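Local coordinates for protein uncharacterized CBS domain-containing proteins (Corynebacterium glutamicum, PDB 2P3H) that is of unknown function but, as a membrane protein with CBS domains, may act in transport, its CorC_HlyC domain studied here possibly binding flavin adenine dinucleotide, at residues R79-T84 against L96-L101; I41-F46 against N91-L96; I29-P34 against I61-F65. All blocks are in the same frame, centred on the assembly; numbering follows the deposited sequence. Where two conformers were deposited one is given.

Contact 1 (R79-T84 against L96-L101); sequences RILRIT and LALALL
In the modelled conformer, R79 bends at chi2 (83°) and lays its guanidinium over L100, whose CG sits 3.6 Å from CZ beneath the centre of one face. NE gives a fairly straight bond to O of L101 (2.7 Å); this oxygen lies close to the guanidinium plane, at its edge, with NE tilted from the carbonyl plane, while NH2 goes on to Y31. Beside R82 the terminal L101 puts its CD2 methyl under the centre of the R82 guanidinium, 3.8 Å from CZ, and NE of R82 is held in a salt bridge with E60. A97 and A99 are the low points of the face they share with R82 and T84, and CB of A97 lies 4.2 Å from that of T84. The face carrying L81, I83, L98 and L100 is bumpier. The CD1 methyl of L98 sets against CG2 of I83 (3.9 Å), the two side chains running alongside each other, and the other branch, CD2, meets CD2 of L81. CG2 of I83 also packs against CD2 of L96. Paired backbone bonds link R82 with A99 and T84 with A97, and N of L101 donates to O of I80. Segments 80-84 and 96-100 run antiparallel at 161°, in the beta hairpin that supplies the sheet's middle strand, 92-100, and its neighbour 80-89.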
# COMPACT_ATOMS: atom_id res chain seq x y z
N ARG A 79 -5.16 -0.19 -11.13
CA ARG A 79 -4.66 0.93 -10.35
C ARG A 79 -3.48 0.46 -9.51
O ARG A 79 -3.43 -0.68 -9.05
CB ARG A 79 -5.74 1.50 -9.43
CG ARG A 79 -5.51 2.97 -9.12
CD ARG A 79 -6.04 3.89 -10.23
NE ARG A 79 -5.62 5.28 -10.01
CZ ARG A 79 -6.34 6.21 -9.38
NH1 ARG A 79 -5.84 7.43 -9.24
NH2 ARG A 79 -7.56 5.95 -8.92
N ILE A 80 -2.51 1.35 -9.33
CA ILE A 80 -1.26 1.00 -8.60
C ILE A 80 -1.10 1.89 -7.39
O ILE A 80 -1.28 3.11 -7.49
CB ILE A 80 -0.01 1.19 -9.51
CG1 ILE A 80 -0.13 0.32 -10.77
CG2 ILE A 80 1.29 0.82 -8.75
CD1 ILE A 80 -0.21 -1.17 -10.47
N LEU A 81 -0.76 1.27 -6.26
CA LEU A 81 -0.36 1.99 -5.05
C LEU A 81 1.17 2.01 -4.99
O LEU A 81 1.81 0.96 -4.90
CB LEU A 81 -0.97 1.31 -3.82
CG LEU A 81 -0.66 1.97 -2.46
CD1 LEU A 81 -1.37 3.34 -2.39
CD2 LEU A 81 -1.14 1.09 -1.32
N ARG A 82 1.76 3.21 -5.05
CA ARG A 82 3.20 3.33 -4.84
C ARG A 82 3.48 3.61 -3.37
O ARG A 82 2.85 4.53 -2.78
CB ARG A 82 3.76 4.47 -5.70
CG ARG A 82 5.25 4.74 -5.44
CD ARG A 82 5.69 5.99 -6.23
NE ARG A 82 5.77 5.68 -7.64
CZ ARG A 82 5.73 6.58 -8.63
NH1 ARG A 82 5.59 7.89 -8.35
NH2 ARG A 82 5.82 6.17 -9.91
N ILE A 83 4.35 2.80 -2.77
CA ILE A 83 4.74 2.94 -1.37
C ILE A 83 6.24 3.21 -1.31
O ILE A 83 7.03 2.47 -1.91
CB ILE A 83 4.39 1.69 -0.53
CG1 ILE A 83 2.90 1.36 -0.72
CG2 ILE A 83 4.77 1.86 0.96
CD1 ILE A 83 2.62 -0.08 -0.99
N THR A 84 6.61 4.28 -0.63
CA THR A 84 8.02 4.64 -0.44
C THR A 84 8.33 4.56 1.04
O THR A 84 7.61 5.14 1.87
CB THR A 84 8.31 6.08 -0.94
OG1 THR A 84 7.85 6.23 -2.28
CG2 THR A 84 9.81 6.38 -0.85
N LEU A 96 5.69 5.39 6.06
CA LEU A 96 5.58 5.05 4.62
C LEU A 96 4.82 6.16 3.91
O LEU A 96 3.84 6.68 4.44
CB LEU A 96 4.81 3.75 4.46
CG LEU A 96 5.48 2.54 5.10
CD1 LEU A 96 4.52 1.39 5.08
CD2 LEU A 96 6.76 2.21 4.33
N ALA A 97 5.28 6.50 2.72
CA ALA A 97 4.52 7.41 1.85
C ALA A 97 3.72 6.57 0.87
O ALA A 97 4.27 5.67 0.26
CB ALA A 97 5.45 8.32 1.11
N LEU A 98 2.43 6.86 0.75
CA LEU A 98 1.56 6.10 -0.18
C LEU A 98 1.06 7.05 -1.24
O LEU A 98 0.64 8.17 -0.93
CB LEU A 98 0.35 5.54 0.57
CG LEU A 98 0.52 4.12 1.13
CD1 LEU A 98 1.71 3.97 2.10
CD2 LEU A 98 -0.79 3.69 1.78
N ALA A 99 1.10 6.62 -2.50
CA ALA A 99 0.47 7.43 -3.55
C ALA A 99 -0.33 6.53 -4.45
O ALA A 99 0.19 5.52 -4.95
CB ALA A 99 1.53 8.19 -4.36
N LEU A 100 -1.59 6.88 -4.67
CA LEU A 100 -2.40 6.19 -5.67
C LEU A 100 -2.03 6.76 -7.03
O LEU A 100 -2.10 7.99 -7.25
CB LEU A 100 -3.89 6.34 -5.31
CG LEU A 100 -5.01 5.65 -6.06
CD1 LEU A 100 -4.80 4.15 -5.88
CD2 LEU A 100 -6.34 6.09 -5.45
N LEU A 101 -1.55 5.92 -7.95
CA LEU A 101 -1.00 6.44 -9.21
C LEU A 101 -2.04 6.74 -10.29
O LEU A 101 -3.03 6.01 -10.44
CB LEU A 101 0.11 5.54 -9.77
CG LEU A 101 1.36 5.35 -8.90
CD1 LEU A 101 2.39 4.54 -9.66
CD2 LEU A 101 1.95 6.70 -8.43
O HOH W 1 -2.26 3.37 -11.70
O HOH W 2 5.15 6.79 -2.55

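Contact 2 (I41-F46 against N91-L96); sequences ISGLLF and NVPVKL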
# COMPACT_ATOMS: atom_id res chain seq x y z
N ILE A 41 0.51 -3.09 6.81
CA ILE A 41 1.15 -2.59 5.59
C ILE A 41 2.59 -3.11 5.44
O ILE A 41 2.98 -3.57 4.35
CB ILE A 41 1.02 -1.04 5.46
CG1 ILE A 41 1.51 -0.58 4.08
CG2 ILE A 41 1.81 -0.31 6.54
CD1 ILE A 41 0.75 -1.26 2.85
N SER A 42 3.38 -3.09 6.52
CA SER A 42 4.77 -3.59 6.40
C SER A 42 4.84 -5.08 6.10
O SER A 42 5.70 -5.53 5.35
CB SER A 42 5.60 -3.24 7.64
OG SER A 42 5.84 -1.85 7.63
N GLY A 43 3.91 -5.84 6.69
CA GLY A 43 3.86 -7.27 6.44
C GLY A 43 3.64 -7.53 4.95
O GLY A 43 4.27 -8.44 4.36
N LEU A 44 2.75 -6.75 4.34
CA LEU A 44 2.50 -6.84 2.89
C LEU A 44 3.77 -6.53 2.10
O LEU A 44 4.13 -7.24 1.16
CB LEU A 44 1.37 -5.88 2.49
CG LEU A 44 1.12 -5.61 1.00
CD1 LEU A 44 0.68 -6.89 0.26
CD2 LEU A 44 0.10 -4.52 0.85
N LEU A 45 4.43 -5.44 2.48
CA LEU A 45 5.68 -5.01 1.83
C LEU A 45 6.77 -6.07 1.91
O LEU A 45 7.39 -6.40 0.89
CB LEU A 45 6.18 -3.70 2.45
CG LEU A 45 5.34 -2.45 2.23
CD1 LEU A 45 6.04 -1.26 2.87
CD2 LEU A 45 5.05 -2.21 0.75
N PHE A 46 6.99 -6.64 3.10
CA PHE A 46 7.96 -7.73 3.22
C PHE A 46 7.58 -8.92 2.36
O PHE A 46 8.45 -9.52 1.71
CB PHE A 46 8.11 -8.19 4.68
CG PHE A 46 8.99 -7.30 5.52
CD1 PHE A 46 10.35 -7.17 5.23
CD2 PHE A 46 8.48 -6.63 6.63
CE1 PHE A 46 11.18 -6.36 6.04
CE2 PHE A 46 9.30 -5.81 7.43
CZ PHE A 46 10.66 -5.69 7.13
N ASN A 91 15.01 -2.47 11.64
CA ASN A 91 14.87 -3.25 10.40
C ASN A 91 13.45 -3.38 9.88
O ASN A 91 13.20 -4.20 9.00
CB ASN A 91 15.53 -4.63 10.50
CG ASN A 91 17.04 -4.54 10.44
OD1 ASN A 91 17.63 -4.48 9.36
ND2 ASN A 91 17.67 -4.51 11.62
N VAL A 92 12.54 -2.56 10.40
CA VAL A 92 11.18 -2.50 9.86
C VAL A 92 10.78 -1.05 9.58
O VAL A 92 11.19 -0.14 10.31
CB VAL A 92 10.10 -3.19 10.75
CG1 VAL A 92 10.49 -4.65 11.09
CG2 VAL A 92 9.86 -2.43 12.02
N PRO A 93 9.99 -0.83 8.51
CA PRO A 93 9.46 0.50 8.22
C PRO A 93 8.58 1.02 9.35
O PRO A 93 7.75 0.28 9.87
CB PRO A 93 8.60 0.27 6.98
CG PRO A 93 9.24 -0.87 6.30
CD PRO A 93 9.62 -1.80 7.47
N VAL A 94 8.78 2.27 9.72
CA VAL A 94 7.92 2.92 10.71
C VAL A 94 7.14 4.09 10.10
O VAL A 94 6.13 4.51 10.68
CB VAL A 94 8.68 3.35 11.98
CG1 VAL A 94 9.23 2.12 12.70
CG2 VAL A 94 9.78 4.37 11.66
N LYS A 95 7.58 4.58 8.94
CA LYS A 95 6.81 5.59 8.18
C LYS A 95 6.85 5.30 6.70
O LYS A 95 7.91 5.04 6.15
CB LYS A 95 7.34 7.00 8.44
CG LYS A 95 7.25 7.45 9.88
CD LYS A 95 5.83 7.82 10.30
CE LYS A 95 5.74 7.86 11.82
NZ LYS A 95 4.45 8.47 12.22
N LEU A 96 5.69 5.39 6.06
CA LEU A 96 5.58 5.05 4.62
C LEU A 96 4.82 6.16 3.91
O LEU A 96 3.84 6.68 4.44
CB LEU A 96 4.81 3.75 4.46
CG LEU A 96 5.48 2.54 5.10
CD1 LEU A 96 4.52 1.39 5.08
CD2 LEU A 96 6.76 2.21 4.33
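L96 reaches from the sheet into the side of helix 41-49. Its CB and CG make no close contact with the helix; CG stands anti to the carbonyl carbon (chi1 -63°), and from it the two methyls part company and do the touching. CD1 makes most of the contact: it passes 3.5 Å from CG2 of I41 and also touches CG1 of the same residue, the two side chains sliding past each other in opposite directions. The same methyl meets CD1 of L45 end to end at 3.8 Å, and the second methyl, CD2, leans on that L45 carbon as well. One leucine tip is thus gripped by two residues a helical turn apart, I41 and L45, whose backbones are joined by the bond from N of L45 to O of I41.

This is helix-on-sheet packing, and the strand touches the helix on both sides of a break in its course: V94 and K95 both face E87 in a classic beta bulge, and the chain turns a corner at V94 between P93 and L96. Before that corner P93 settles against S42, with its CB 3.5 Å from OG; the hydroxyl itself is hydrogen-bonded to O of G18. One turn further along the helix F46 covers the start of the strand. The carbonyl O of N91 lies in the plane of its ring, at the edge, 3.5 Å from CZ. Near the neighbouring ring carbon, CE2, come CG1 of V92, whose side chain crosses the phenylalanine at about a right angle, and CD of P93, each 4.0 Å away. L53 touches L45, F46 and P93.

Contact 3 (I29-P34 against I61-F65); sequences IGYELP and IPLDF
The ring of Y31 has L63 over one face and a backbone oxygen at its edge. CD1 of L63 makes a CH-pi contact, 4.0 Å from the ring centroid and 26° off the normal, displaced toward the CG side of the ring. The carbonyl O of D64 approaches in the plane of the ring near CD2. At the far end of the ring, in the modelled conformers, the hydroxyl is hydrogen-bonded to NH2 of R79, at the start of the segment leading into strand 80-89. The other flat group, the carboxylate of D64, stands beside E32, with OD2 3.7 Å from CB of E32. OE1 of E32 and OD2 of D64 are 4.6 Å apart, so mild like-charge repulsion is possible, though solvent would probably screen it.

Between these groups the backbones join by a single direct hydrogen bond: N of D64 donates to O of E32 at 2.8 Å, almost perfectly straight at the hydrogen (179°), though the donor is tilted from the carbonyl plane. A water bridges N of E32 and O of D64, adding a second link between the same two residues.

L63 also works inward. Its CG lies beside the backbone N (chi1 -65°), and while CD1 serves the tyrosine, CD2 presses on CD2 of L33 at 3.5 Å, a tight carbon contact between side chains lying side by side. CD1 of I29 touches the same L63 methyl. Further along, CG2 of I61 receives both CD2 of L33 and the ring of P34, whose CD is 3.7 Å from it.

The segment 29-34 leaves helix 22-29 at G30, where phi is positive, and runs at about a right angle to segment 61-64, at the end of the edge strand 58-62, with L33 packed between L22 and V25 of that helix, L44 of helix 41-49 and L81 of strand 80-89.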
# COMPACT_ATOMS: atom_id res chain seq x y z
N ILE A 29 -7.56 4.35 1.05
CA ILE A 29 -7.23 4.51 -0.36
C ILE A 29 -8.41 4.17 -1.29
O ILE A 29 -8.37 4.52 -2.48
CB ILE A 29 -5.98 3.71 -0.74
CG1 ILE A 29 -6.27 2.21 -0.78
CG2 ILE A 29 -4.82 4.02 0.27
CD1 ILE A 29 -5.03 1.37 -1.09
N GLY A 30 -9.42 3.51 -0.73
CA GLY A 30 -10.65 3.18 -1.50
C GLY A 30 -10.55 1.95 -2.39
O GLY A 30 -11.40 1.74 -3.27
N TYR A 31 -9.54 1.11 -2.16
CA TYR A 31 -9.26 -0.09 -2.96
C TYR A 31 -8.81 -1.20 -2.02
O TYR A 31 -8.12 -0.92 -1.05
CB TYR A 31 -8.08 0.15 -3.90
CG TYR A 31 -8.33 0.98 -5.14
CD1 TYR A 31 -8.15 2.36 -5.13
CD2 TYR A 31 -8.68 0.37 -6.35
CE1 TYR A 31 -8.35 3.12 -6.31
CE2 TYR A 31 -8.88 1.11 -7.51
CZ TYR A 31 -8.71 2.48 -7.48
OH TYR A 31 -8.91 3.19 -8.64
N GLU A 32 -9.09 -2.46 -2.36
CA GLU A 32 -8.50 -3.59 -1.64
C GLU A 32 -7.10 -3.92 -2.12
O GLU A 32 -6.77 -3.80 -3.30
CB GLU A 32 -9.42 -4.80 -1.72
CG GLU A 32 -10.73 -4.52 -1.00
CD GLU A 32 -11.58 -5.74 -0.76
OE1 GLU A 32 -11.06 -6.76 -0.26
OE2 GLU A 32 -12.80 -5.65 -1.04
N LEU A 33 -6.28 -4.34 -1.17
CA LEU A 33 -4.93 -4.79 -1.43
C LEU A 33 -4.87 -6.32 -1.46
O LEU A 33 -5.78 -6.96 -0.94
CB LEU A 33 -4.00 -4.24 -0.33
CG LEU A 33 -3.60 -2.76 -0.54
CD1 LEU A 33 -3.26 -2.12 0.82
CD2 LEU A 33 -2.46 -2.67 -1.53
N PRO A 34 -3.83 -6.91 -2.08
CA PRO A 34 -3.67 -8.38 -2.02
C PRO A 34 -3.64 -8.92 -0.59
O PRO A 34 -3.08 -8.29 0.29
CB PRO A 34 -2.33 -8.62 -2.71
CG PRO A 34 -2.05 -7.39 -3.52
CD PRO A 34 -2.79 -6.25 -2.90
N ILE A 61 2.41 -1.76 -5.74
CA ILE A 61 1.49 -2.90 -5.57
C ILE A 61 0.17 -2.62 -6.32
O ILE A 61 -0.49 -1.59 -6.10
CB ILE A 61 1.20 -3.15 -4.04
CG1 ILE A 61 2.56 -3.35 -3.32
CG2 ILE A 61 0.21 -4.33 -3.83
CD1 ILE A 61 2.54 -3.90 -1.94
N PRO A 62 -0.23 -3.56 -7.18
CA PRO A 62 -1.53 -3.45 -7.87
C PRO A 62 -2.68 -3.62 -6.89
O PRO A 62 -2.61 -4.48 -5.99
CB PRO A 62 -1.52 -4.63 -8.85
CG PRO A 62 -0.07 -5.05 -8.95
CD PRO A 62 0.53 -4.75 -7.60
N LEU A 63 -3.72 -2.83 -7.10
CA LEU A 63 -4.92 -2.81 -6.25
C LEU A 63 -5.97 -3.71 -6.90
O LEU A 63 -5.96 -3.91 -8.13
CB LEU A 63 -5.43 -1.39 -6.14
CG LEU A 63 -4.38 -0.54 -5.39
CD1 LEU A 63 -4.70 0.91 -5.52
CD2 LEU A 63 -4.33 -0.99 -3.95
N ASP A 64 -6.86 -4.29 -6.10
CA ASP A 64 -7.87 -5.17 -6.65
C ASP A 64 -8.86 -4.37 -7.47
O ASP A 64 -9.25 -3.26 -7.09
CB ASP A 64 -8.65 -5.87 -5.53
CG ASP A 64 -7.86 -6.98 -4.85
OD1 ASP A 64 -6.67 -7.23 -5.20
OD2 ASP A 64 -8.46 -7.62 -3.97
N PHE A 65 -9.28 -4.97 -8.57
CA PHE A 65 -10.41 -4.46 -9.35
C PHE A 65 -11.68 -4.65 -8.53
O PHE A 65 -11.73 -5.49 -7.64
CB PHE A 65 -10.52 -5.23 -10.65
CG PHE A 65 -9.41 -4.96 -11.63
CD1 PHE A 65 -9.25 -3.68 -12.19
CD2 PHE A 65 -8.56 -5.99 -12.03
CE1 PHE A 65 -8.22 -3.43 -13.12
CE2 PHE A 65 -7.53 -5.75 -12.95
CZ PHE A 65 -7.37 -4.46 -13.49
O HOH W 3 -10.60 -2.88 -4.79
O HOH W 4 -7.54 -8.90 -2.03

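In the fold
All three contacts build on one antiparallel sheet of the transporter-associated (CorC_HlyC) domain. Contact 1 pairs neighbouring strands 80-89 and 92-100; contact 2 brings helix 41-49 to strand 92-100 and shares L96 with contact 1; contact 3 sets the loop after helix 22-29 against strand 58-62, which borders strand 80-89. Their centres lie about 13 Å (1 and 2), 10 Å (1 and 3) and 17 Å (2 and 3) apart, the last pair on opposite sides of the chain's centre. Along the chain, contact 3 closes before contact 1 opens, whereas contact 2 interleaves with each. L44 and L45 meet I61, and I83 meets L45, so that the three contacts share a connected apolar layer between helix 41-49 and the sheet.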